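Local coordinates for protein dihydroxyacetone kinase (Citrobacter freundii, PDB 1UN8) that catalyses the ATP-dependent phosphorylation of dihydroxyacetone to dihydroxyacetone phosphate, working as a homodimer that needs a divalent magnesium or calcium ion, at residues 390-395 with 430-435; 462-467 with 475-480; 500-505 with 538-543. All blocks are in the same frame, centred on the assembly; numbering follows the deposited sequence.

Contact 1: 390-395 with 430-435; sequences STFAAA and GSSGVL
S432 is met by two side chains of the segment 390-395, T391 and F392. T391 comes head-on: its CB points at the partner helix, and the methyl CG2 ends 3.9 Å from S432 CB. That methyl lies anti to the backbone N, which turns OG1 toward the residue just before its helix, where it is hydrogen-bonded to the carbonyl oxygen of D387, one of the ATP-binding residues. The threonine thus offers carbon to its neighbour across the contact and its hydroxyl to D387. F392 starts off to the flank, but its ring reaches across and presents an edge: CE1 is 3.8 Å from S432 OG, and S432 CB lies in the ring plane at that same edge. The serine meets a methyl and an aromatic rim through van der Waals contact. S432 and its neighbour S431 bind ATP, so the contact joins the N-terminal part of helix 430-448 to helix 388-404 at the nucleotide site of the helical barrel. L116 of the second subunit packs on S431, V434 and L435. A395, on the same helix as T391, touches the phospholipid in the barrel, and helix 413-427 packs on A394, A395 and V434.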
ATOM      1  N   SER A 390      -1.166  45.498   6.915  1.00 59.12           N
ATOM      2  CA  SER A 390      -2.056  45.554   5.758  1.00 58.07           C
ATOM      3  C   SER A 390      -3.292  44.676   5.948  1.00 57.19           C
ATOM      4  O   SER A 390      -4.400  45.056   5.567  1.00 56.19           O
ATOM      5  CB  SER A 390      -1.299  45.123   4.495  1.00 58.35           C
ATOM      6  OG  SER A 390      -0.227  46.009   4.217  1.00 57.72           O
ATOM      7  N   THR A 391      -3.096  43.498   6.530  1.00 57.08           N
ATOM      8  CA  THR A 391      -4.199  42.579   6.776  1.00 55.62           C
ATOM      9  C   THR A 391      -5.211  43.244   7.707  1.00 55.43           C
ATOM     10  O   THR A 391      -6.412  43.247   7.442  1.00 54.31           O
ATOM     11  CB  THR A 391      -3.695  41.280   7.419  1.00 55.47           C
ATOM     12  OG1 THR A 391      -2.675  40.703   6.593  1.00 56.60           O
ATOM     13  CG2 THR A 391      -4.835  40.282   7.575  1.00 55.51           C
ATOM     14  N   PHE A 392      -4.714  43.815   8.801  1.00 55.60           N
ATOM     15  CA  PHE A 392      -5.570  44.488   9.771  1.00 55.21           C
ATOM     16  C   PHE A 392      -6.192  45.733   9.166  1.00 55.14           C
ATOM     17  O   PHE A 392      -7.352  46.050   9.437  1.00 54.77           O
ATOM     18  CB  PHE A 392      -4.769  44.869  11.021  1.00 56.19           C
ATOM     19  CG  PHE A 392      -4.553  43.731  11.982  1.00 56.58           C
ATOM     20  CD1 PHE A 392      -4.582  42.415  11.550  1.00 55.81           C
ATOM     21  CD2 PHE A 392      -4.279  43.985  13.318  1.00 58.06           C
ATOM     22  CE1 PHE A 392      -4.339  41.368  12.438  1.00 57.58           C
ATOM     23  CE2 PHE A 392      -4.035  42.944  14.212  1.00 59.54           C
ATOM     24  CZ  PHE A 392      -4.066  41.632  13.769  1.00 58.09           C
ATOM     25  N   ALA A 393      -5.421  46.444   8.349  1.00 55.48           N
ATOM     26  CA  ALA A 393      -5.919  47.656   7.698  1.00 55.83           C
ATOM     27  C   ALA A 393      -7.046  47.278   6.742  1.00 55.72           C
ATOM     28  O   ALA A 393      -8.048  47.992   6.625  1.00 55.82           O
ATOM     29  CB  ALA A 393      -4.784  48.358   6.932  1.00 55.82           C
ATOM     30  N   ALA A 394      -6.877  46.147   6.068  1.00 55.33           N
ATOM     31  CA  ALA A 394      -7.876  45.662   5.124  1.00 56.21           C
ATOM     32  C   ALA A 394      -9.222  45.499   5.822  1.00 56.44           C
ATOM     33  O   ALA A 394     -10.259  45.901   5.298  1.00 56.98           O
ATOM     34  CB  ALA A 394      -7.429  44.322   4.523  1.00 55.32           C
ATOM     35  N   ALA A 395      -9.202  44.911   7.012  1.00 56.84           N
ATOM     36  CA  ALA A 395     -10.427  44.699   7.765  1.00 57.27           C
ATOM     37  C   ALA A 395     -10.982  46.008   8.306  1.00 57.75           C
ATOM     38  O   ALA A 395     -12.191  46.244   8.268  1.00 57.78           O
ATOM     39  CB  ALA A 395     -10.167  43.752   8.899  1.00 59.44           C
ATOM     40  N   GLY A 430      -5.638  34.807   5.339  1.00 57.71           N
ATOM     41  CA  GLY A 430      -4.884  34.141   6.385  1.00 56.78           C
ATOM     42  C   GLY A 430      -5.544  34.018   7.745  1.00 56.26           C
ATOM     43  O   GLY A 430      -6.650  34.526   7.969  1.00 55.72           O
ATOM     44  N   SER A 431      -4.834  33.342   8.649  1.00 54.51           N
ATOM     45  CA  SER A 431      -5.300  33.095  10.003  1.00 53.42           C
ATOM     46  C   SER A 431      -5.779  34.331  10.761  1.00 53.82           C
ATOM     47  O   SER A 431      -6.653  34.229  11.624  1.00 55.06           O
ATOM     48  CB  SER A 431      -4.202  32.395  10.803  1.00 51.82           C
ATOM     49  OG  SER A 431      -3.002  33.135  10.760  1.00 53.72           O
ATOM     50  N   SER A 432      -5.210  35.495  10.462  1.00 52.28           N
ATOM     51  CA  SER A 432      -5.635  36.705  11.144  1.00 51.70           C
ATOM     52  C   SER A 432      -7.116  36.959  10.878  1.00 50.37           C
ATOM     53  O   SER A 432      -7.886  37.239  11.800  1.00 48.37           O
ATOM     54  CB  SER A 432      -4.817  37.906  10.666  1.00 53.07           C
ATOM     55  OG  SER A 432      -3.530  37.903  11.253  1.00 58.04           O
ATOM     56  N   GLY A 433      -7.503  36.863   9.608  1.00 48.15           N
ATOM     57  CA  GLY A 433      -8.886  37.080   9.246  1.00 46.66           C
ATOM     58  C   GLY A 433      -9.805  36.083   9.932  1.00 46.35           C
ATOM     59  O   GLY A 433     -10.833  36.453  10.484  1.00 47.35           O
ATOM     60  N   VAL A 434      -9.434  34.811   9.909  1.00 45.48           N
ATOM     61  CA  VAL A 434     -10.243  33.773  10.518  1.00 45.35           C
ATOM     62  C   VAL A 434     -10.375  33.961  12.017  1.00 46.71           C
ATOM     63  O   VAL A 434     -11.472  33.844  12.571  1.00 48.58           O
ATOM     64  CB  VAL A 434      -9.651  32.382  10.229  1.00 46.07           C
ATOM     65  CG1 VAL A 434     -10.443  31.301  10.963  1.00 46.09           C
ATOM     66  CG2 VAL A 434      -9.672  32.125   8.738  1.00 44.64           C
ATOM     67  N   LEU A 435      -9.259  34.247  12.677  1.00 46.41           N
ATOM     68  CA  LEU A 435      -9.281  34.447  14.115  1.00 45.06           C
ATOM     69  C   LEU A 435     -10.182  35.626  14.480  1.00 45.10           C
ATOM     70  O   LEU A 435     -11.019  35.518  15.376  1.00 44.35           O
ATOM     71  CB  LEU A 435      -7.864  34.674  14.633  1.00 45.13           C
ATOM     72  CG  LEU A 435      -6.970  33.429  14.672  1.00 45.76           C
ATOM     73  CD1 LEU A 435      -5.509  33.824  14.853  1.00 44.06           C
ATOM     74  CD2 LEU A 435      -7.415  32.537  15.813  1.00 45.89           C
TER

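Contact 2: 462-467 with 475-480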
ATOM      1  N   ALA A 462     -11.977  33.831  24.430  1.00 45.72           N
ATOM      2  CA  ALA A 462     -11.953  32.427  24.829  1.00 46.19           C
ATOM      3  C   ALA A 462     -12.025  31.485  23.619  1.00 46.12           C
ATOM      4  O   ALA A 462     -11.336  30.468  23.566  1.00 43.92           O
ATOM      5  CB  ALA A 462     -13.126  32.143  25.778  1.00 45.59           C
ATOM      6  N   GLN A 463     -12.875  31.828  22.654  1.00 46.66           N
ATOM      7  CA  GLN A 463     -13.021  31.008  21.463  1.00 47.59           C
ATOM      8  C   GLN A 463     -11.796  31.166  20.570  1.00 48.52           C
ATOM      9  O   GLN A 463     -11.324  30.206  19.962  1.00 48.80           O
ATOM     10  CB  GLN A 463     -14.302  31.395  20.715  1.00 46.94           C
ATOM     11  CG  GLN A 463     -15.555  31.052  21.500  1.00 46.18           C
ATOM     12  CD  GLN A 463     -15.563  29.594  21.940  1.00 46.06           C
ATOM     13  OE1 GLN A 463     -15.266  29.283  23.095  1.00 46.79           O
ATOM     14  NE2 GLN A 463     -15.929  28.694  21.024  1.00 45.17           N
ATOM     15  N   MET A 464     -11.272  32.380  20.500  1.00 48.70           N
ATOM     16  CA  MET A 464     -10.101  32.618  19.685  1.00 49.05           C
ATOM     17  C   MET A 464      -8.953  31.754  20.226  1.00 50.02           C
ATOM     18  O   MET A 464      -8.168  31.183  19.464  1.00 49.94           O
ATOM     19  CB  MET A 464      -9.747  34.102  19.724  1.00 49.78           C
ATOM     20  CG  MET A 464      -8.610  34.500  18.813  1.00 52.04           C
ATOM     21  SD  MET A 464      -8.712  36.245  18.382  1.00 56.97           S
ATOM     22  CE  MET A 464      -8.463  36.989  19.980  1.00 56.09           C
ATOM     23  N   LYS A 465      -8.879  31.626  21.547  1.00 49.85           N
ATOM     24  CA  LYS A 465      -7.817  30.831  22.167  1.00 49.43           C
ATOM     25  C   LYS A 465      -7.997  29.338  21.944  1.00 48.85           C
ATOM     26  O   LYS A 465      -7.033  28.620  21.691  1.00 50.60           O
ATOM     27  CB  LYS A 465      -7.744  31.115  23.673  1.00 49.07           C
ATOM     28  CG  LYS A 465      -7.351  32.549  24.001  1.00 50.28           C
ATOM     29  CD  LYS A 465      -7.478  32.856  25.488  1.00 51.54           C
ATOM     30  CE  LYS A 465      -6.536  32.001  26.312  1.00 52.93           C
ATOM     31  NZ  LYS A 465      -6.530  32.442  27.734  1.00 55.05           N
ATOM     32  N   PHE A 466      -9.236  28.870  22.036  1.00 47.85           N
ATOM     33  CA  PHE A 466      -9.520  27.457  21.858  1.00 45.59           C
ATOM     34  C   PHE A 466      -9.093  26.949  20.482  1.00 44.96           C
ATOM     35  O   PHE A 466      -8.394  25.947  20.371  1.00 42.51           O
ATOM     36  CB  PHE A 466     -11.013  27.185  22.047  1.00 44.83           C
ATOM     37  CG  PHE A 466     -11.366  25.738  21.912  1.00 46.57           C
ATOM     38  CD1 PHE A 466     -11.164  24.858  22.976  1.00 45.89           C
ATOM     39  CD2 PHE A 466     -11.821  25.234  20.692  1.00 46.26           C
ATOM     40  CE1 PHE A 466     -11.406  23.493  22.831  1.00 45.30           C
ATOM     41  CE2 PHE A 466     -12.068  23.870  20.533  1.00 46.31           C
ATOM     42  CZ  PHE A 466     -11.857  22.996  21.610  1.00 46.95           C
ATOM     43  N   TYR A 467      -9.520  27.650  19.440  1.00 45.56           N
ATOM     44  CA  TYR A 467      -9.201  27.258  18.075  1.00 46.69           C
ATOM     45  C   TYR A 467      -7.786  27.668  17.692  1.00 47.44           C
ATOM     46  O   TYR A 467      -7.047  26.893  17.088  1.00 47.65           O
ATOM     47  CB  TYR A 467     -10.200  27.892  17.097  1.00 47.24           C
ATOM     48  CG  TYR A 467     -11.642  27.518  17.352  1.00 47.18           C
ATOM     49  CD1 TYR A 467     -12.634  28.493  17.397  1.00 46.90           C
ATOM     50  CD2 TYR A 467     -12.013  26.191  17.560  1.00 47.21           C
ATOM     51  CE1 TYR A 467     -13.964  28.156  17.648  1.00 49.29           C
ATOM     52  CE2 TYR A 467     -13.335  25.842  17.807  1.00 48.65           C
ATOM     53  CZ  TYR A 467     -14.306  26.830  17.853  1.00 49.67           C
ATOM     54  OH  TYR A 467     -15.616  26.501  18.118  1.00 51.49           O
ATOM     55  N   ARG A 475       3.123  35.502  22.461  1.00 52.22           N
ATOM     56  CA  ARG A 475       3.422  36.621  21.578  1.00 53.46           C
ATOM     57  C   ARG A 475       2.424  36.947  20.469  1.00 53.20           C
ATOM     58  O   ARG A 475       2.815  37.216  19.329  1.00 53.76           O
ATOM     59  CB  ARG A 475       4.824  36.446  20.970  1.00 53.54           C
ATOM     60  CG  ARG A 475       5.915  36.205  22.016  1.00 55.26           C
ATOM     61  CD  ARG A 475       7.325  36.395  21.449  1.00 55.58           C
ATOM     62  NE  ARG A 475       7.542  37.760  20.974  1.00 56.61           N
ATOM     63  CZ  ARG A 475       7.386  38.156  19.712  1.00 56.24           C
ATOM     64  NH1 ARG A 475       7.021  37.284  18.786  1.00 57.65           N
ATOM     65  NH2 ARG A 475       7.570  39.429  19.377  1.00 55.22           N
ATOM     66  N   THR A 476       1.138  36.941  20.802  1.00 52.59           N
ATOM     67  CA  THR A 476       0.109  37.298  19.826  1.00 51.33           C
ATOM     68  C   THR A 476      -0.753  38.376  20.464  1.00 50.84           C
ATOM     69  O   THR A 476      -0.597  38.676  21.651  1.00 51.15           O
ATOM     70  CB  THR A 476      -0.797  36.109  19.468  1.00 50.61           C
ATOM     71  OG1 THR A 476      -1.749  35.894  20.521  1.00 48.71           O
ATOM     72  CG2 THR A 476       0.037  34.852  19.265  1.00 46.25           C
ATOM     73  N   MET A 477      -1.671  38.943  19.693  1.00 50.39           N
ATOM     74  CA  MET A 477      -2.542  39.987  20.217  1.00 49.75           C
ATOM     75  C   MET A 477      -3.175  39.593  21.561  1.00 49.01           C
ATOM     76  O   MET A 477      -3.542  40.452  22.360  1.00 48.20           O
ATOM     77  CB  MET A 477      -3.626  40.306  19.201  1.00 49.00           C
ATOM     78  CG  MET A 477      -4.568  39.173  18.932  1.00 49.77           C
ATOM     79  SD  MET A 477      -5.672  39.654  17.608  1.00 52.49           S
ATOM     80  CE  MET A 477      -6.888  40.579  18.526  1.00 52.57           C
ATOM     81  N   ILE A 478      -3.284  38.294  21.812  1.00 48.16           N
ATOM     82  CA  ILE A 478      -3.862  37.807  23.055  1.00 48.40           C
ATOM     83  C   ILE A 478      -3.151  38.418  24.259  1.00 48.98           C
ATOM     84  O   ILE A 478      -3.790  38.774  25.255  1.00 49.06           O
ATOM     85  CB  ILE A 478      -3.752  36.264  23.152  1.00 49.98           C
ATOM     86  CG1 ILE A 478      -4.447  35.608  21.952  1.00 50.85           C
ATOM     87  CG2 ILE A 478      -4.363  35.774  24.460  1.00 49.32           C
ATOM     88  CD1 ILE A 478      -5.916  35.912  21.844  1.00 50.12           C
ATOM     89  N   ASP A 479      -1.828  38.545  24.165  1.00 48.42           N
ATOM     90  CA  ASP A 479      -1.036  39.097  25.262  1.00 48.73           C
ATOM     91  C   ASP A 479      -1.439  40.493  25.720  1.00 48.51           C
ATOM     92  O   ASP A 479      -1.134  40.895  26.842  1.00 49.63           O
ATOM     93  CB  ASP A 479       0.443  39.093  24.893  1.00 49.09           C
ATOM     94  CG  ASP A 479       0.905  37.744  24.422  1.00 50.32           C
ATOM     95  OD1 ASP A 479       0.888  36.804  25.240  1.00 53.28           O
ATOM     96  OD2 ASP A 479       1.295  37.610  23.248  1.00 50.71           O
ATOM     97  N   ALA A 480      -2.124  41.227  24.854  1.00 46.78           N
ATOM     98  CA  ALA A 480      -2.572  42.561  25.200  1.00 46.67           C
ATOM     99  C   ALA A 480      -4.091  42.554  25.396  1.00 46.64           C
ATOM    100  O   ALA A 480      -4.617  43.260  26.258  1.00 47.06           O
ATOM    101  CB  ALA A 480      -2.177  43.556  24.089  1.00 44.49           C
TER
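M464 meets I478 and M477 across the junction of two successive helices of the eight-helix barrel, 453-468 and 478-490, where the connecting chain passes through the ATP site. Along the segment 462-467, Q463 comes first and is turned to the second subunit: its NE2 is hydrogen-bonded to E123 of that chain.

M464 follows. Its side chain leaves the helix directly toward the segment 475-480, with CG anti to the backbone N (chi1 -175°), and a bend at chi3 brings the methyl CE up against two partners. One is I478, whose CD1 is the nearest atom to CE; the two side chains slide past each other in opposite directions. The other is M477, which crosses M464 at about a right angle, its terminal CE reaching to 4.2 Å from M464 CE. M477 is an ATP-binding residue, and its side chain is also about 4 Å from the bound phospholipid, so the cluster borders both the nucleotide site and the lipid pocket. M464 also packs on L435 of helix 430-448.

One residue on, K465 adds only its aliphatic part: CG lies 4.2 Å from I478 CD1, while NZ extends to Q482, a hydrogen-bond partner one turn further along helix 478-490. The lysine thus touches the isoleucine with carbon and bonds beyond it with nitrogen. Last, the hydroxyl of Y467 is hydrogen-bonded to E123 of the second subunit.

The segment that receives these side chains enters its helix through a capping box formed by T476, also an ATP-binding residue, and D479. The half made by the aspartate is weak and doubtful, but D479 OD1 also accepts from G473 N in the preceding loop. In the other half, I478 N, whose place is less sure, donates to T476 OG1 over 3.1 Å.

Contact 3: 500-505 with 538-543; sequences DAAQAG and RLAMVF
A502 and A540 make the apolar centre of this contact, where helices 495-511 and 534-547 run nearly antiparallel. Both CB atoms point across the interface and lie 4.3 Å apart, and A502 CB comes a little closer still, 4.0 Å, to A540 CA. Methyl meets backbone here as much as methyl meets methyl. The local axes approach to 8.4 Å at an angle of 161°, with these small alanines at the nearest point of the two backbones, their CA atoms 5.1 Å apart.

A second group of contacts sets polar against apolar atoms. Q503 leaves its helix to one flank, with CG anti to the backbone N, and a bend at chi2 (56°) swings the amide back toward the partner helix. Its OE1 then sits beside two carbons, 3.7 Å from A540 CB and 3.6 Å from M541 CE. These are van der Waals contacts; the amide finds its hydrogen bond within its own helix, NE2 donating to E507 one turn further on. M541 sets out away from helix 495-511, but bends at chi2 and chi3 bring its methyl round to the glutamine oxygen, and the two side chains cross obliquely.

Packing to other helices completes the surroundings. F543 points toward helix 495-511 and rests on A498 and F499 there, while also touching A484 and L488 of helix 478-490. L539 touches L481 of that same helix and M477, an ATP-binding residue. M541 and V542 lie against T368 and L369 of helix 356-371. The alanine pair thus joins two nearly antiparallel helices of the eight-helix barrel that forms the ATP-binding domain.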
ATOM      1  N   ASP A 500      -3.693  50.498  29.877  1.00 45.63           N
ATOM      2  CA  ASP A 500      -2.482  50.231  30.622  1.00 46.63           C
ATOM      3  C   ASP A 500      -2.185  48.739  30.699  1.00 45.98           C
ATOM      4  O   ASP A 500      -1.042  48.312  30.581  1.00 45.47           O
ATOM      5  CB  ASP A 500      -2.590  50.786  32.035  1.00 48.61           C
ATOM      6  CG  ASP A 500      -1.229  50.972  32.673  1.00 51.44           C
ATOM      7  OD1 ASP A 500      -0.485  51.882  32.216  1.00 52.41           O
ATOM      8  OD2 ASP A 500      -0.899  50.202  33.605  1.00 51.06           O
ATOM      9  N   ALA A 501      -3.220  47.942  30.906  1.00 46.07           N
ATOM     10  CA  ALA A 501      -3.042  46.502  30.998  1.00 45.82           C
ATOM     11  C   ALA A 501      -2.564  45.960  29.650  1.00 46.00           C
ATOM     12  O   ALA A 501      -1.571  45.234  29.567  1.00 43.65           O
ATOM     13  CB  ALA A 501      -4.358  45.844  31.406  1.00 46.51           C
ATOM     14  N   ALA A 502      -3.278  46.331  28.594  1.00 46.52           N
ATOM     15  CA  ALA A 502      -2.928  45.894  27.252  1.00 46.94           C
ATOM     16  C   ALA A 502      -1.492  46.297  26.942  1.00 47.00           C
ATOM     17  O   ALA A 502      -0.704  45.504  26.414  1.00 45.98           O
ATOM     18  CB  ALA A 502      -3.890  46.516  26.226  1.00 45.63           C
ATOM     19  N   GLN A 503      -1.160  47.540  27.276  1.00 47.37           N
ATOM     20  CA  GLN A 503       0.172  48.081  27.034  1.00 47.18           C
ATOM     21  C   GLN A 503       1.259  47.249  27.714  1.00 46.81           C
ATOM     22  O   GLN A 503       2.307  46.990  27.118  1.00 46.10           O
ATOM     23  CB  GLN A 503       0.226  49.536  27.506  1.00 47.91           C
ATOM     24  CG  GLN A 503       1.555  50.241  27.292  1.00 49.31           C
ATOM     25  CD  GLN A 503       2.017  50.229  25.848  1.00 49.18           C
ATOM     26  OE1 GLN A 503       1.211  50.187  24.925  1.00 49.25           O
ATOM     27  NE2 GLN A 503       3.328  50.286  25.648  1.00 48.96           N
ATOM     28  N   ALA A 504       1.014  46.820  28.952  1.00 46.48           N
ATOM     29  CA  ALA A 504       1.996  46.003  29.672  1.00 45.97           C
ATOM     30  C   ALA A 504       2.173  44.689  28.926  1.00 46.26           C
ATOM     31  O   ALA A 504       3.290  44.226  28.713  1.00 45.33           O
ATOM     32  CB  ALA A 504       1.523  45.736  31.095  1.00 45.40           C
ATOM     33  N   GLY A 505       1.050  44.095  28.531  1.00 46.89           N
ATOM     34  CA  GLY A 505       1.093  42.841  27.805  1.00 45.98           C
ATOM     35  C   GLY A 505       1.841  42.968  26.491  1.00 45.93           C
ATOM     36  O   GLY A 505       2.600  42.075  26.120  1.00 46.02           O
ATOM     37  N   ARG A 538      -1.146  46.576  18.048  1.00 45.87           N
ATOM     38  CA  ARG A 538      -2.376  47.070  17.430  1.00 47.25           C
ATOM     39  C   ARG A 538      -3.488  47.142  18.468  1.00 47.83           C
ATOM     40  O   ARG A 538      -4.262  48.099  18.530  1.00 48.24           O
ATOM     41  CB  ARG A 538      -2.792  46.160  16.296  1.00 46.16           C
ATOM     42  N   LEU A 539      -3.543  46.114  19.290  1.00 47.24           N
ATOM     43  CA  LEU A 539      -4.538  46.018  20.323  1.00 47.21           C
ATOM     44  C   LEU A 539      -4.356  47.104  21.363  1.00 48.20           C
ATOM     45  O   LEU A 539      -5.308  47.768  21.765  1.00 47.83           O
ATOM     46  CB  LEU A 539      -4.409  44.666  20.961  1.00 49.84           C
ATOM     47  CG  LEU A 539      -5.738  44.089  21.361  1.00 52.90           C
ATOM     48  CD1 LEU A 539      -5.747  42.615  20.987  1.00 52.87           C
ATOM     49  CD2 LEU A 539      -5.969  44.353  22.848  1.00 52.04           C
ATOM     50  N   ALA A 540      -3.117  47.288  21.794  1.00 48.78           N
ATOM     51  CA  ALA A 540      -2.814  48.296  22.791  1.00 49.24           C
ATOM     52  C   ALA A 540      -3.132  49.694  22.275  1.00 48.77           C
ATOM     53  O   ALA A 540      -3.607  50.548  23.021  1.00 50.53           O
ATOM     54  CB  ALA A 540      -1.340  48.200  23.203  1.00 48.73           C
ATOM     55  N   MET A 541      -2.877  49.940  21.001  1.00 47.59           N
ATOM     56  CA  MET A 541      -3.154  51.259  20.464  1.00 47.35           C
ATOM     57  C   MET A 541      -4.656  51.501  20.359  1.00 48.28           C
ATOM     58  O   MET A 541      -5.128  52.626  20.509  1.00 48.82           O
ATOM     59  CB  MET A 541      -2.468  51.425  19.110  1.00 45.46           C
ATOM     60  CG  MET A 541      -0.963  51.393  19.211  1.00 44.09           C
ATOM     61  SD  MET A 541      -0.315  52.615  20.387  1.00 44.47           S
ATOM     62  CE  MET A 541      -0.103  51.632  21.898  1.00 44.82           C
ATOM     63  N   VAL A 542      -5.413  50.439  20.116  1.00 48.34           N
ATOM     64  CA  VAL A 542      -6.850  50.584  20.027  1.00 48.50           C
ATOM     65  C   VAL A 542      -7.364  51.066  21.376  1.00 49.21           C
ATOM     66  O   VAL A 542      -8.048  52.084  21.462  1.00 50.08           O
ATOM     67  CB  VAL A 542      -7.525  49.254  19.658  1.00 48.93           C
ATOM     68  CG1 VAL A 542      -9.027  49.348  19.887  1.00 48.56           C
ATOM     69  CG2 VAL A 542      -7.252  48.932  18.199  1.00 48.57           C
ATOM     70  N   PHE A 543      -7.030  50.351  22.440  1.00 48.50           N
ATOM     71  CA  PHE A 543      -7.482  50.765  23.753  1.00 48.69           C
ATOM     72  C   PHE A 543      -6.960  52.137  24.153  1.00 50.90           C
ATOM     73  O   PHE A 543      -7.662  52.911  24.807  1.00 51.88           O
ATOM     74  CB  PHE A 543      -7.104  49.729  24.795  1.00 46.48           C
ATOM     75  CG  PHE A 543      -8.025  48.557  24.813  1.00 44.85           C
ATOM     76  CD1 PHE A 543      -7.786  47.459  24.006  1.00 44.43           C
ATOM     77  CD2 PHE A 543      -9.172  48.582  25.584  1.00 44.20           C
ATOM     78  CE1 PHE A 543      -8.675  46.398  23.962  1.00 43.59           C
ATOM     79  CE2 PHE A 543     -10.071  47.527  25.549  1.00 45.66           C
ATOM     80  CZ  PHE A 543      -9.822  46.430  24.733  1.00 45.11           C
TER

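Contacts 1, 2 and 3 follow one another along the chain without overlap, all within the C-terminal DhaL region. Their centres lie 14 Å apart from contact 1 to contact 2 and from contact 2 to contact 3, and 18 Å from contact 1 to contact 3. Each touches the other two. R538 of contact 3 packs by its CB on the ring of F392, and A480 of contact 2 leans on A502. Together they join six helices of the barrel. Contacts 1 and 2 carry ATP-binding residues and meet the second subunit, whereas contact 3 lies farther from the chain's centre, touched by no other chain; the three thereby link nucleotide site, lipid pocket and dimer neighbour.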